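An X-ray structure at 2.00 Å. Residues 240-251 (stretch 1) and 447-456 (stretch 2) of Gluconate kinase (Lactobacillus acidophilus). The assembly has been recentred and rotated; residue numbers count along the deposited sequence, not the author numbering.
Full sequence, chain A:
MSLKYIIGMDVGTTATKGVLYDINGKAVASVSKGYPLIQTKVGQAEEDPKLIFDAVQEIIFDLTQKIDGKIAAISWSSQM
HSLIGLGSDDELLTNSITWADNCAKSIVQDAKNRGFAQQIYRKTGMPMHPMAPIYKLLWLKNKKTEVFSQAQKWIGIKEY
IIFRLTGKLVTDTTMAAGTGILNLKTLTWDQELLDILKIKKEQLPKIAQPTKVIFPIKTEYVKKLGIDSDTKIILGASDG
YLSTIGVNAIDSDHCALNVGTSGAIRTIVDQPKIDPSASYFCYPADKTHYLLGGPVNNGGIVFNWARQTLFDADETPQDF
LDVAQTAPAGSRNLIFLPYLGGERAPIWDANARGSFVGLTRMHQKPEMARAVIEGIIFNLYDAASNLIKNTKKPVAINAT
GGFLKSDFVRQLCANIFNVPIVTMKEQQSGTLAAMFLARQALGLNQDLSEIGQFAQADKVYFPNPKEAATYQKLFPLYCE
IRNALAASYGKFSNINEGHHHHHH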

# COMPACT_ATOMS: atom_id res chain seq x y z
N GLY A 240 28.22 17.54 0.06
CA GLY A 240 28.30 16.10 0.21
C GLY A 240 29.60 15.60 0.81
O GLY A 240 29.60 14.80 1.75
N TYR A 241 30.72 16.09 0.28
CA TYR A 241 32.03 15.71 0.78
C TYR A 241 32.27 16.27 2.18
O TYR A 241 32.69 15.55 3.07
CB TYR A 241 33.12 16.24 -0.14
CG TYR A 241 34.51 16.02 0.40
CD1 TYR A 241 35.07 14.75 0.41
CD2 TYR A 241 35.24 17.07 0.92
CE1 TYR A 241 36.36 14.54 0.92
CE2 TYR A 241 36.51 16.87 1.42
CZ TYR A 241 37.06 15.61 1.42
OH TYR A 241 38.33 15.45 1.93
N LEU A 242 32.03 17.57 2.34
CA LEU A 242 32.27 18.23 3.61
C LEU A 242 31.38 17.67 4.73
O LEU A 242 31.85 17.51 5.86
CB LEU A 242 32.10 19.74 3.46
CG LEU A 242 33.22 20.37 2.62
CD1 LEU A 242 33.06 21.88 2.51
CD2 LEU A 242 34.57 20.02 3.18
N SER A 243 30.11 17.40 4.43
CA SER A 243 29.20 16.81 5.40
C SER A 243 29.69 15.44 5.86
O SER A 243 29.41 15.04 6.97
CB SER A 243 27.79 16.66 4.81
OG SER A 243 27.17 17.93 4.76
N THR A 244 30.41 14.73 4.99
CA THR A 244 30.95 13.41 5.32
C THR A 244 32.19 13.50 6.22
O THR A 244 32.22 12.90 7.32
CB THR A 244 31.28 12.61 4.04
OG1 THR A 244 30.14 12.58 3.19
CG2 THR A 244 31.68 11.18 4.40
N ILE A 245 33.22 14.24 5.79
CA ILE A 245 34.36 14.42 6.67
C ILE A 245 33.97 15.25 7.91
O ILE A 245 34.59 15.10 8.96
CB ILE A 245 35.60 15.03 5.98
CG1 ILE A 245 35.39 16.50 5.63
CG2 ILE A 245 35.98 14.22 4.74
CD1 ILE A 245 36.69 17.23 5.21
N GLY A 246 32.96 16.10 7.80
CA GLY A 246 32.47 16.89 8.92
C GLY A 246 31.82 16.10 10.06
O GLY A 246 31.55 16.66 11.15
N VAL A 247 31.55 14.82 9.82
CA VAL A 247 31.07 13.91 10.86
C VAL A 247 32.13 12.86 11.17
O VAL A 247 31.85 11.80 11.74
CB VAL A 247 29.70 13.25 10.51
CG1 VAL A 247 28.61 14.32 10.36
CG2 VAL A 247 29.79 12.34 9.27
N ASN A 248 33.36 13.18 10.77
CA ASN A 248 34.52 12.32 11.02
C ASN A 248 34.46 10.97 10.32
O ASN A 248 35.04 10.00 10.79
CB ASN A 248 34.72 12.09 12.52
CG ASN A 248 36.16 11.75 12.85
OD1 ASN A 248 37.07 12.10 12.11
ND2 ASN A 248 36.37 11.06 13.97
N ALA A 249 33.72 10.89 9.22
CA ALA A 249 33.70 9.65 8.45
C ALA A 249 34.69 9.78 7.31
O ALA A 249 34.31 9.98 6.16
CB ALA A 249 32.30 9.34 7.94
N ILE A 250 35.98 9.67 7.62
CA ILE A 250 37.03 10.05 6.67
C ILE A 250 37.52 8.86 5.86
O ILE A 250 38.25 9.01 4.88
CB ILE A 250 38.22 10.71 7.38
CG1 ILE A 250 38.89 9.69 8.30
CG2 ILE A 250 37.75 11.92 8.17
CD1 ILE A 250 40.06 10.23 9.05
N ASP A 251 37.10 7.66 6.27
CA ASP A 251 37.51 6.46 5.55
C ASP A 251 36.42 5.40 5.52
O ASP A 251 35.35 5.57 6.12
CB ASP A 251 38.83 5.89 6.09
CG ASP A 251 38.76 5.52 7.56
OD1 ASP A 251 37.72 4.97 8.01
OD2 ASP A 251 39.75 5.79 8.28
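Stretch 2 (447-456) DLSEIGQFAQ

Stretch 2 begins in an extended loop at Asp 447. It then winds into a 3-10 segment from Leu 448 to Gln 453 and leaves it through Phe 454, Ala 455 and Gln 456. Short i to i+3 backbone bonds hold the segment, such as Ile 451 N to Leu 448 O at 2.9 Å and Gly 452 N to Ser 449 O at 3.1 Å. Stretch 1 begins as helix and passes into a type I turn from Ile 245 to Asn 248. The turn is closed by Asn 248 N to Ile 245 O at 2.9 Å.

The two chains run in opposite senses where they meet. Val 247 lies nearest Ala 455, Asn 248 nearest Gly 452, and Ile 250 nearest Ser 449, with CA to CA distances of 5.5, 5.6 and 6.9 Å. No direct hydrogen bond crosses the contact. It rests on fit and on two waters.

Leu 448 is the first bump, and it has the largest area covered in the contact. Its CD1 lies 4.0 Å from Ile 245 CD1, and its CD2 lies 4.0 Å from Ile 250 CB. The leucine fork therefore enters a hollow lined by both isoleucines. Tyr 241 adds its end to this hollow, with OH 4.2 Å from Leu 448 CD1.

Ile 451 is the second bump, one 3-10 turn later. Its CD1 reaches the turn, 3.4 Å from Ile 245 O and 4.0 Å from Ile 245 CG1. The same methyl lies 4.3 Å from Gly 246 CA. Its other branch, CG2, sits 4.1 Å from Ile 250 CG2 and 3.6 Å from Asn 248 OD1.

Ile 250 answers from stretch 1. Its CD1 packs on the backbone of the 3-10 segment, 3.5 Å from Ser 449 CA.

Ala 455 is a small bump that fits close against the turn. Its CB is 3.3 Å from Gly 246 O and 4.2 Å from Asn 248 CB. Val 247, between Gly 246 and Asn 248, has its CA-to-CB bond pointing away from stretch 2.

Gly 452 offers a flat place. Asn 248 lays its amide there, with OD1 3.6 Å from Gly 452 CA. The asparagine has positive phi and psi, 64° and 25°, and its CB points toward stretch 2.

Water extends the reach of this amide on both of its atoms. Water 2 donates to Asn 248 OD1 at 2.5 Å and to Ser 449 O at 2.8 Å. Water 1 donates to Ala 455 O at 2.7 Å and accepts a weak bond from Asn 248 ND2 at 2.9 Å.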

# COMPACT_ATOMS: atom_id res chain seq x y z
N ASP A 447 46.96 16.61 8.84
CA ASP A 447 46.26 15.45 8.27
C ASP A 447 44.74 15.55 8.43
O ASP A 447 44.23 16.14 9.38
CB ASP A 447 46.72 14.13 8.90
CG ASP A 447 48.22 13.94 8.83
OD1 ASP A 447 48.88 14.62 8.02
OD2 ASP A 447 48.74 13.09 9.59
N LEU A 448 44.04 14.93 7.51
CA LEU A 448 42.58 14.94 7.53
C LEU A 448 42.00 14.39 8.82
O LEU A 448 41.03 14.93 9.34
CB LEU A 448 42.06 14.13 6.35
CG LEU A 448 40.58 14.31 6.05
CD1 LEU A 448 40.33 15.72 5.58
CD2 LEU A 448 40.17 13.28 4.99
N SER A 449 42.62 13.34 9.36
CA SER A 449 42.14 12.67 10.56
C SER A 449 42.04 13.62 11.74
O SER A 449 41.33 13.37 12.71
CB SER A 449 43.04 11.48 10.93
OG SER A 449 44.38 11.89 11.14
N GLU A 450 42.76 14.73 11.66
CA GLU A 450 42.75 15.67 12.77
C GLU A 450 41.39 16.35 12.93
O GLU A 450 41.12 16.95 13.96
CB GLU A 450 43.89 16.70 12.63
CG GLU A 450 45.29 16.07 12.67
CD GLU A 450 46.38 17.03 12.22
OE1 GLU A 450 46.17 18.25 12.33
OE2 GLU A 450 47.45 16.56 11.77
N ILE A 451 40.53 16.25 11.92
CA ILE A 451 39.19 16.84 12.00
C ILE A 451 38.40 16.23 13.15
O ILE A 451 37.45 16.83 13.66
CB ILE A 451 38.40 16.68 10.68
CG1 ILE A 451 37.27 17.70 10.62
CG2 ILE A 451 37.87 15.24 10.53
CD1 ILE A 451 36.63 17.82 9.25
N GLY A 452 38.80 15.04 13.56
CA GLY A 452 38.18 14.37 14.70
C GLY A 452 38.14 15.20 15.96
O GLY A 452 37.26 15.02 16.81
N GLN A 453 39.07 16.13 16.12
CA GLN A 453 39.05 16.91 17.35
C GLN A 453 37.93 17.92 17.34
O GLN A 453 37.52 18.41 18.40
CB GLN A 453 40.40 17.56 17.64
CG GLN A 453 40.89 18.51 16.61
CD GLN A 453 42.28 19.03 16.97
OE1 GLN A 453 42.45 19.81 17.92
NE2 GLN A 453 43.28 18.58 16.21
N PHE A 454 37.42 18.22 16.15
CA PHE A 454 36.36 19.21 16.01
C PHE A 454 35.01 18.53 15.84
O PHE A 454 34.01 18.98 16.38
CB PHE A 454 36.68 20.13 14.82
CG PHE A 454 38.00 20.81 14.97
CD1 PHE A 454 38.16 21.84 15.88
CD2 PHE A 454 39.11 20.37 14.27
CE1 PHE A 454 39.38 22.45 16.06
CE2 PHE A 454 40.33 20.98 14.43
CZ PHE A 454 40.47 22.02 15.33
N ALA A 455 35.01 17.44 15.08
CA ALA A 455 33.80 16.70 14.77
C ALA A 455 33.69 15.60 15.79
O ALA A 455 34.10 14.47 15.54
CB ALA A 455 33.89 16.11 13.35
N GLN A 456 33.17 15.93 16.97
CA GLN A 456 33.14 14.96 18.05
C GLN A 456 31.82 14.19 18.17
O GLN A 456 30.74 14.72 17.89
CB GLN A 456 33.51 15.63 19.37
CG GLN A 456 34.95 16.11 19.40
CD GLN A 456 35.46 16.31 20.80
OE1 GLN A 456 35.27 15.46 21.68
NE2 GLN A 456 36.14 17.44 21.02
O HOH W 1 34.76 11.97 16.23
O HOH W 2 39.46 11.33 12.38